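Local coordinates for hydrolase, alpha/beta hydrolase FOLD family (PDB 2XMZ), which probably catalyses the formation of 2-succinyl-6-hydroxy-2,4-cyclohexadiene-1-carboxylate, a step of menaquinone biosynthesis, as a lyase built on the alpha/beta hydrolase fold, at residues L72-L77 and L98-N103; F88-G93 and T246-D251; T210-G215 and Q223-M228. All blocks are in the same frame, centred on the assembly; numbering follows the deposited sequence.

Contact 1 (L72-L77 and L98-N103); sequences LLDRIL and LYYAIN
L73 and Y100 mark the nearest approach of two helical segments, L72-L77 and L98-N103, with CA atoms 8.1 Å apart. The segment axes stay 11.7 Å from each other and cross at -73°, a separation wide enough for one large side chain to fill, and that side chain is Y100. Its CG stands anti to the backbone N (chi1 -163°), which sends the ring out from its own helix to lie along the facing turns of L72-L77. L73 meets one long side of the ring obliquely, with CB 3.6 Å from Y100 CE1, while its CD1 reaches back toward Y100 CD1. On the other long side L77, one turn further on, brings CD1 to 3.7 Å from Y100 CE2. Both leucines come obliquely from the same side of the ring plane, L73 by the CD1-CE1 bond and L77 by CE2. This packing joins two helices of the alpha/beta hydrolase fold that flank the central sheet and are linked through strand 84-90; L73 also rests on I48 of strand 44-48. At the far end of the ring, Y100 OH donates to D74 OD1 over 2.7 Å, using the anti lone pair of that oxygen. The carboxylate reaches the hydroxyl near the ring plane at its edge, with its own plane turned 61° from the ring. D74 OD2 is hydrogen-bonded to H105 ND1, and Y100 OH also pairs with the backbone N of I106, so the chain just past helix 92-103 is tied to the same polar cluster.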
loop_
_atom_site.group_PDB
_atom_site.type_symbol
_atom_site.label_atom_id
_atom_site.label_comp_id
_atom_site.label_asym_id
_atom_site.label_seq_id
_atom_site.Cartn_x
_atom_site.Cartn_y
_atom_site.Cartn_z
ATOM N N LEU A 72 -12.401 0.007 -9.398
ATOM C CA LEU A 72 -11.245 -0.563 -10.041
ATOM C C LEU A 72 -10.909 -1.926 -9.459
ATOM O O LEU A 72 -10.729 -2.918 -10.197
ATOM C CB LEU A 72 -10.073 0.399 -9.828
ATOM C CG LEU A 72 -8.755 0.244 -10.553
ATOM C CD1 LEU A 72 -8.072 1.627 -10.555
ATOM C CD2 LEU A 72 -7.855 -0.826 -9.878
ATOM N N LEU A 73 -10.824 -1.972 -8.135
ATOM C CA LEU A 73 -10.489 -3.208 -7.446
ATOM C C LEU A 73 -11.621 -4.237 -7.519
ATOM O O LEU A 73 -11.350 -5.419 -7.700
ATOM C CB LEU A 73 -10.091 -2.952 -5.989
ATOM C CG LEU A 73 -8.906 -2.035 -5.681
ATOM C CD1 LEU A 73 -8.583 -2.128 -4.169
ATOM C CD2 LEU A 73 -7.671 -2.366 -6.506
ATOM N N ASP A 74 -12.873 -3.794 -7.379
ATOM C CA ASP A 74 -14.041 -4.690 -7.533
ATOM C C ASP A 74 -13.927 -5.495 -8.843
ATOM O O ASP A 74 -14.145 -6.709 -8.881
ATOM C CB ASP A 74 -15.355 -3.893 -7.583
ATOM C CG ASP A 74 -15.781 -3.307 -6.233
ATOM O OD1 ASP A 74 -15.354 -3.744 -5.129
ATOM O OD2 ASP A 74 -16.617 -2.391 -6.286
ATOM N N ARG A 75 -13.549 -4.792 -9.903
ATOM C CA ARG A 75 -13.495 -5.347 -11.239
ATOM C C ARG A 75 -12.426 -6.399 -11.371
ATOM O O ARG A 75 -12.618 -7.397 -12.060
ATOM C CB ARG A 75 -13.293 -4.233 -12.263
ATOM C CG ARG A 75 -14.541 -3.412 -12.450
ATOM C CD ARG A 75 -14.254 -2.206 -13.309
ATOM N NE ARG A 75 -15.450 -1.400 -13.517
ATOM C CZ ARG A 75 -15.472 -0.279 -14.229
ATOM N NH1 ARG A 75 -14.369 0.151 -14.821
ATOM N NH2 ARG A 75 -16.592 0.403 -14.360
ATOM N N ILE A 76 -11.305 -6.188 -10.697
ATOM C CA ILE A 76 -10.246 -7.184 -10.723
ATOM C C ILE A 76 -10.649 -8.362 -9.871
ATOM O O ILE A 76 -10.639 -9.512 -10.337
ATOM C CB ILE A 76 -8.910 -6.621 -10.203
ATOM C CG1 ILE A 76 -8.310 -5.701 -11.268
ATOM C CG2 ILE A 76 -7.959 -7.780 -9.866
ATOM C CD1 ILE A 76 -7.289 -4.693 -10.725
ATOM N N LEU A 77 -11.021 -8.058 -8.621
ATOM C CA LEU A 77 -11.304 -9.089 -7.627
ATOM C C LEU A 77 -12.501 -9.975 -7.935
ATOM O O LEU A 77 -12.545 -11.120 -7.493
ATOM C CB LEU A 77 -11.406 -8.471 -6.228
ATOM C CG LEU A 77 -10.091 -7.796 -5.788
ATOM C CD1 LEU A 77 -10.251 -7.162 -4.423
ATOM C CD2 LEU A 77 -8.896 -8.784 -5.801
ATOM N N LEU A 98 -7.432 -0.587 3.393
ATOM C CA LEU A 98 -8.383 -0.353 4.499
ATOM C C LEU A 98 -9.738 0.105 3.967
ATOM O O LEU A 98 -10.782 -0.399 4.385
ATOM C CB LEU A 98 -7.823 0.713 5.459
ATOM C CG LEU A 98 -6.860 0.184 6.527
ATOM C CD1 LEU A 98 -6.121 1.351 7.189
ATOM C CD2 LEU A 98 -7.600 -0.589 7.566
ATOM N N TYR A 99 -9.721 1.038 3.006
ATOM C CA TYR A 99 -10.960 1.529 2.417
ATOM C C TYR A 99 -11.701 0.374 1.786
ATOM O O TYR A 99 -12.944 0.247 1.922
ATOM C CB TYR A 99 -10.700 2.649 1.393
ATOM C CG TYR A 99 -11.979 3.312 0.932
ATOM C CD1 TYR A 99 -12.469 4.433 1.581
ATOM C CD2 TYR A 99 -12.712 2.794 -0.135
ATOM C CE1 TYR A 99 -13.659 5.056 1.178
ATOM C CE2 TYR A 99 -13.922 3.406 -0.551
ATOM C CZ TYR A 99 -14.379 4.531 0.120
ATOM O OH TYR A 99 -15.549 5.148 -0.265
ATOM N N TYR A 100 -10.951 -0.492 1.118
ATOM C CA TYR A 100 -11.555 -1.596 0.435
ATOM C C TYR A 100 -12.110 -2.633 1.402
ATOM O O TYR A 100 -13.178 -3.172 1.152
ATOM C CB TYR A 100 -10.613 -2.273 -0.567
ATOM C CG TYR A 100 -11.401 -3.132 -1.519
ATOM C CD1 TYR A 100 -11.961 -2.586 -2.680
ATOM C CD2 TYR A 100 -11.647 -4.485 -1.234
ATOM C CE1 TYR A 100 -12.710 -3.381 -3.545
ATOM C CE2 TYR A 100 -12.373 -5.272 -2.079
ATOM C CZ TYR A 100 -12.916 -4.708 -3.236
ATOM O OH TYR A 100 -13.652 -5.500 -4.074
ATOM N N ALA A 101 -11.392 -2.906 2.489
ATOM C CA ALA A 101 -11.879 -3.841 3.520
ATOM C C ALA A 101 -13.214 -3.399 4.082
ATOM O O ALA A 101 -14.023 -4.234 4.472
ATOM C CB ALA A 101 -10.854 -4.005 4.667
ATOM N N ILE A 102 -13.418 -2.079 4.152
ATOM C CA ILE A 102 -14.635 -1.495 4.724
ATOM C C ILE A 102 -15.758 -1.290 3.695
ATOM O O ILE A 102 -16.936 -1.468 4.009
ATOM C CB ILE A 102 -14.295 -0.130 5.381
ATOM C CG1 ILE A 102 -13.373 -0.349 6.586
ATOM C CG2 ILE A 102 -15.558 0.644 5.789
ATOM C CD1 ILE A 102 -12.589 0.895 7.023
ATOM N N ASN A 103 -15.383 -0.915 2.475
ATOM C CA ASN A 103 -16.343 -0.453 1.482
ATOM C C ASN A 103 -16.369 -1.264 0.213
ATOM O O ASN A 103 -17.268 -1.071 -0.607
ATOM C CB ASN A 103 -16.051 0.999 1.116
ATOM C CG ASN A 103 -16.269 1.936 2.279
ATOM O OD1 ASN A 103 -17.382 2.097 2.748
ATOM N ND2 ASN A 103 -15.202 2.552 2.749
#

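Contact 2 (F88-G93 and T246-D251); sequences FGYSMG and TIHVED
Y90 is gripped at two places by the segment T246-D251: its ring face meets H248 and its hydroxyl meets T246. The imidazole stands edge-on to the phenol in a T-shaped stack, with planes at 89° and centroids 4.9 Å apart. H248 CE1 leads, 3.6 Å from Y90 CG, and so lies over the rim of the face near the CB end. S91 CB covers the opposite face, leaving the phenol ring sandwiched. For H248, chi1 of 69° places CG between the backbone N and carbonyl carbon, which turns the imidazole back across T246, whose CG2 packs on one of its faces. Y90 OH and T246 OG1 share a short hydrogen bond of 2.6 Å. F88-G93 runs from strand 84-90 into helix 92-103 and fits the nucleophile elbow of alpha/beta hydrolases, G89-x-S91-x-G93. S91 has a positive phi, as expected of the strained turn at such an elbow. S91 OG bonds to H245 NE2, consistent with a Ser-His-Asp triad completed by D218, and H245 directly precedes T246. The imidazole of H248 is fixed at both nitrogens, ND1 by E114 and NE2 by T31, so its rotation is set from outside the stack. Against this buried knot of Y90, T246 and H248, the later turn of the segment is looser: V249, E250 and D251 are partly exposed and make no contact with F88-G93. There V249 leans on I168 and I172 of helix 166-177, while E250 OE2 bonds to S160 OG.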
loop_
_atom_site.group_PDB
_atom_site.type_symbol
_atom_site.label_atom_id
_atom_site.label_comp_id
_atom_site.label_asym_id
_atom_site.label_seq_id
_atom_site.Cartn_x
_atom_site.Cartn_y
_atom_site.Cartn_z
ATOM N N PHE A 88 -3.332 -7.088 0.560
ATOM C CA PHE A 88 -2.193 -6.499 1.204
ATOM C C PHE A 88 -2.025 -5.084 0.664
ATOM O O PHE A 88 -2.031 -4.864 -0.551
ATOM C CB PHE A 88 -0.921 -7.311 0.903
ATOM C CG PHE A 88 0.350 -6.630 1.386
ATOM C CD1 PHE A 88 0.950 -5.621 0.631
ATOM C CD2 PHE A 88 0.939 -6.997 2.590
ATOM C CE1 PHE A 88 2.097 -4.958 1.090
ATOM C CE2 PHE A 88 2.102 -6.346 3.055
ATOM C CZ PHE A 88 2.676 -5.330 2.290
ATOM N N GLY A 89 -1.842 -4.127 1.563
ATOM C CA GLY A 89 -1.485 -2.781 1.155
ATOM C C GLY A 89 -0.376 -2.163 1.995
ATOM O O GLY A 89 -0.396 -2.252 3.231
ATOM N N TYR A 90 0.591 -1.559 1.297
ATOM C CA TYR A 90 1.689 -0.845 1.918
ATOM C C TYR A 90 1.461 0.642 1.775
ATOM O O TYR A 90 1.303 1.129 0.662
ATOM C CB TYR A 90 3.045 -1.211 1.265
ATOM C CG TYR A 90 4.110 -0.155 1.458
ATOM C CD1 TYR A 90 4.721 0.037 2.703
ATOM C CD2 TYR A 90 4.514 0.656 0.388
ATOM C CE1 TYR A 90 5.702 1.023 2.885
ATOM C CE2 TYR A 90 5.509 1.670 0.553
ATOM C CZ TYR A 90 6.088 1.836 1.803
ATOM O OH TYR A 90 7.055 2.789 1.987
ATOM N N SER A 91 1.496 1.347 2.904
ATOM C CA SER A 91 1.484 2.810 2.962
ATOM C C SER A 91 0.278 3.313 2.178
ATOM O O SER A 91 -0.839 2.952 2.516
ATOM C CB SER A 91 2.809 3.397 2.434
ATOM O OG SER A 91 3.012 4.699 2.958
ATOM N N MET A 92 0.486 4.074 1.104
ATOM C CA MET A 92 -0.673 4.516 0.264
ATOM C C MET A 92 -1.601 3.375 -0.118
ATOM O O MET A 92 -2.823 3.527 -0.055
ATOM C CB MET A 92 -0.210 5.247 -1.013
ATOM C CG MET A 92 -1.339 5.561 -2.036
ATOM S SD MET A 92 -0.656 6.286 -3.539
ATOM C CE MET A 92 -0.298 4.812 -4.480
ATOM N N GLY A 93 -1.031 2.261 -0.567
ATOM C CA GLY A 93 -1.810 1.075 -0.888
ATOM C C GLY A 93 -2.536 0.445 0.293
ATOM O O GLY A 93 -3.554 -0.239 0.104
ATOM N N THR A 246 9.427 1.443 4.819
ATOM C CA THR A 246 9.301 0.427 3.757
ATOM C C THR A 246 9.979 -0.870 4.208
ATOM O O THR A 246 11.052 -1.246 3.711
ATOM C CB THR A 246 9.878 0.903 2.423
ATOM O OG1 THR A 246 9.586 2.292 2.229
ATOM C CG2 THR A 246 9.303 0.100 1.262
ATOM N N ILE A 247 9.323 -1.545 5.139
ATOM C CA ILE A 247 9.814 -2.794 5.708
ATOM C C ILE A 247 10.103 -3.839 4.626
ATOM O O ILE A 247 11.155 -4.476 4.655
ATOM C CB ILE A 247 8.807 -3.429 6.676
ATOM C CG1 ILE A 247 8.258 -2.415 7.686
ATOM C CG2 ILE A 247 9.465 -4.629 7.401
ATOM C CD1 ILE A 247 6.987 -2.912 8.396
ATOM N N HIS A 248 9.195 -3.998 3.664
ATOM C CA HIS A 248 9.351 -5.063 2.644
ATOM C C HIS A 248 10.616 -4.906 1.812
ATOM O O HIS A 248 11.040 -5.832 1.107
ATOM C CB HIS A 248 8.079 -5.233 1.778
ATOM C CG HIS A 248 7.775 -4.095 0.851
ATOM N ND1 HIS A 248 6.816 -3.149 1.123
ATOM C CD2 HIS A 248 8.254 -3.798 -0.382
ATOM C CE1 HIS A 248 6.754 -2.282 0.127
ATOM N NE2 HIS A 248 7.606 -2.666 -0.810
ATOM N N VAL A 249 11.227 -3.732 1.891
ATOM C CA VAL A 249 12.501 -3.494 1.196
ATOM C C VAL A 249 13.718 -3.569 2.135
ATOM O O VAL A 249 14.808 -3.951 1.710
ATOM C CB VAL A 249 12.475 -2.131 0.479
ATOM C CG1 VAL A 249 13.847 -1.741 0.019
ATOM C CG2 VAL A 249 11.561 -2.198 -0.721
ATOM N N GLU A 250 13.533 -3.181 3.397
ATOM C CA GLU A 250 14.660 -3.028 4.318
ATOM C C GLU A 250 15.006 -4.353 4.982
ATOM O O GLU A 250 16.181 -4.632 5.236
ATOM C CB GLU A 250 14.369 -1.954 5.376
ATOM C CG GLU A 250 14.143 -0.573 4.787
ATOM C CD GLU A 250 14.250 0.545 5.814
ATOM O OE1 GLU A 250 14.448 0.262 7.019
ATOM O OE2 GLU A 250 14.119 1.722 5.398
ATOM N N ASP A 251 13.971 -5.153 5.267
ATOM C CA ASP A 251 14.138 -6.532 5.710
ATOM C C ASP A 251 13.128 -7.431 4.997
ATOM O O ASP A 251 12.094 -7.817 5.584
ATOM C CB ASP A 251 13.957 -6.645 7.215
ATOM C CG ASP A 251 14.544 -7.933 7.772
ATOM O OD1 ASP A 251 14.813 -8.868 6.974
ATOM O OD2 ASP A 251 14.746 -7.999 9.008
#

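Contact 3 (T210-G215 and Q223-M228); sequences TLILAG and QIAKKM
A225 CB sits over the strand T210-G215, wedged between I212 and A214, two residues whose side chains emerge on the same side of the sheet. Helix segment Q223-M228 runs nearly antiparallel to the strand, the N-to-C directions 163° apart and the axes 8.1 Å from each other. At its start Q223 points away from the strand, and I224 turns its end toward S117 instead. A225 then makes the central contact: its methyl lies 3.5 Å from I212 CG2, tighter than usual for two carbons, and 3.7 Å from A214 CB. K226 and K227 follow on the exposed side of the helix, and M228 returns to the strand one turn after A225. Bent at chi3 (-66°), its thioether chain brings CE to 3.9 Å from I212 CG2. That CG2, anti to the backbone N of I212, faces both A225 CB and M228 CE, while the CG1 branch carries CD1 to the backbone and CB of M228. The pair belongs to a beta-alpha-beta unit, strand 210-215, helix 219-231 and strand 235-240, and A225 also touches C237 of the latter strand. No hydrogen bond crosses between strand and helix; their association here rests on close-fitting methyl and methylene carbons, with the small A225 and A214 allowing the two backbones to approach to 6.2 Å between CA atoms.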
loop_
_atom_site.group_PDB
_atom_site.type_symbol
_atom_site.label_atom_id
_atom_site.label_comp_id
_atom_site.label_asym_id
_atom_site.label_seq_id
_atom_site.Cartn_x
_atom_site.Cartn_y
_atom_site.Cartn_z
ATOM N N THR A 210 -6.537 -9.826 10.371
ATOM C CA THR A 210 -5.741 -8.689 9.877
ATOM C C THR A 210 -4.344 -8.738 10.487
ATOM O O THR A 210 -4.194 -8.881 11.720
ATOM C CB THR A 210 -6.435 -7.349 10.197
ATOM O OG1 THR A 210 -7.706 -7.312 9.538
ATOM C CG2 THR A 210 -5.616 -6.143 9.714
ATOM N N LEU A 211 -3.323 -8.676 9.630
ATOM C CA LEU A 211 -1.949 -8.552 10.102
ATOM C C LEU A 211 -1.523 -7.108 9.888
ATOM O O LEU A 211 -1.654 -6.591 8.808
ATOM C CB LEU A 211 -1.002 -9.468 9.325
ATOM C CG LEU A 211 0.499 -9.374 9.660
ATOM C CD1 LEU A 211 0.819 -9.872 11.110
ATOM C CD2 LEU A 211 1.318 -10.140 8.629
ATOM N N ILE A 212 -1.022 -6.467 10.937
ATOM C CA ILE A 212 -0.517 -5.096 10.839
ATOM C C ILE A 212 0.985 -5.071 11.096
ATOM O O ILE A 212 1.467 -5.625 12.094
ATOM C CB ILE A 212 -1.269 -4.154 11.809
ATOM C CG1 ILE A 212 -2.764 -4.125 11.457
ATOM C CG2 ILE A 212 -0.643 -2.761 11.796
ATOM C CD1 ILE A 212 -3.705 -3.768 12.624
ATOM N N LEU A 213 1.723 -4.450 10.177
ATOM C CA LEU A 213 3.174 -4.376 10.266
ATOM C C LEU A 213 3.578 -2.913 10.310
ATOM O O LEU A 213 3.046 -2.086 9.562
ATOM C CB LEU A 213 3.833 -5.073 9.071
ATOM C CG LEU A 213 3.405 -6.516 8.774
ATOM C CD1 LEU A 213 4.032 -7.028 7.498
ATOM C CD2 LEU A 213 3.743 -7.450 9.920
ATOM N N ALA A 214 4.511 -2.597 11.199
ATOM C CA ALA A 214 5.128 -1.273 11.234
ATOM C C ALA A 214 6.620 -1.465 11.496
ATOM O O ALA A 214 7.022 -2.472 12.060
ATOM C CB ALA A 214 4.490 -0.409 12.328
ATOM N N GLY A 215 7.435 -0.505 11.088
ATOM C CA GLY A 215 8.864 -0.607 11.298
ATOM C C GLY A 215 9.226 0.123 12.564
ATOM O O GLY A 215 8.754 1.218 12.792
ATOM N N GLN A 223 2.985 3.996 16.157
ATOM C CA GLN A 223 1.911 4.460 17.045
ATOM C C GLN A 223 0.589 4.253 16.344
ATOM O O GLN A 223 -0.360 3.817 16.947
ATOM C CB GLN A 223 2.113 5.915 17.460
ATOM C CG GLN A 223 3.291 6.072 18.395
ATOM C CD GLN A 223 3.763 7.502 18.528
ATOM O OE1 GLN A 223 4.613 7.801 19.369
ATOM N NE2 GLN A 223 3.220 8.396 17.696
ATOM N N ILE A 224 0.560 4.508 15.039
ATOM C CA ILE A 224 -0.653 4.270 14.244
ATOM C C ILE A 224 -1.037 2.782 14.185
ATOM O O ILE A 224 -2.212 2.425 14.360
ATOM C CB ILE A 224 -0.508 4.839 12.835
ATOM C CG1 ILE A 224 -0.405 6.378 12.905
ATOM C CG2 ILE A 224 -1.697 4.410 11.937
ATOM C CD1 ILE A 224 -0.269 6.990 11.530
ATOM N N ALA A 225 -0.043 1.926 13.976
ATOM C CA ALA A 225 -0.263 0.479 13.865
ATOM C C ALA A 225 -0.861 -0.062 15.132
ATOM O O ALA A 225 -1.804 -0.852 15.079
ATOM C CB ALA A 225 1.038 -0.245 13.541
ATOM N N LYS A 226 -0.351 0.396 16.278
ATOM C CA LYS A 226 -0.837 -0.068 17.577
ATOM C C LYS A 226 -2.294 0.358 17.779
ATOM O O LYS A 226 -3.126 -0.425 18.248
ATOM C CB LYS A 226 0.033 0.454 18.732
ATOM C CG LYS A 226 1.408 -0.208 18.840
ATOM C CD LYS A 226 2.150 0.218 20.128
ATOM C CE LYS A 226 3.654 -0.019 19.982
ATOM N NZ LYS A 226 4.408 0.353 21.204
ATOM N N LYS A 227 -2.596 1.595 17.393
ATOM C CA LYS A 227 -3.958 2.112 17.514
ATOM C C LYS A 227 -4.935 1.347 16.618
ATOM O O LYS A 227 -5.992 0.969 17.081
ATOM C CB LYS A 227 -4.006 3.593 17.188
ATOM C CG LYS A 227 -3.527 4.497 18.289
ATOM C CD LYS A 227 -3.666 5.912 17.762
ATOM C CE LYS A 227 -2.639 6.846 18.337
ATOM N NZ LYS A 227 -2.777 8.197 17.744
ATOM N N MET A 228 -4.559 1.124 15.357
ATOM C CA MET A 228 -5.342 0.296 14.433
ATOM C C MET A 228 -5.601 -1.100 15.008
ATOM O O MET A 228 -6.730 -1.583 14.989
ATOM C CB MET A 228 -4.645 0.161 13.072
ATOM C CG MET A 228 -4.549 1.457 12.267
ATOM S SD MET A 228 -4.251 1.115 10.550
ATOM C CE MET A 228 -2.615 0.389 10.652
#

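In the fold
All three contacts are buried, but the centre of contact 2 lies about 6 Å from the centre of the chain, those of contacts 1 and 3 about 13 Å. Helix 92-103 serves both contacts 1 and 2, opening at the probable nucleophile elbow and ending beside helix 66-77. Contacts 2 and 3 both reach the central sheet and touch where I247 CD1 packs on L213, A214 and G215. Contact 1 meets contact 3 through L98 and M228. Chemistry varies accordingly: contact 3 is wholly apolar, between a sheet strand and the helix packed on it, contact 1 adds a carboxylate-phenol bond to leucine packing, and contact 2, next to the putative triad, combines an aromatic stack with a hydroxyl pair.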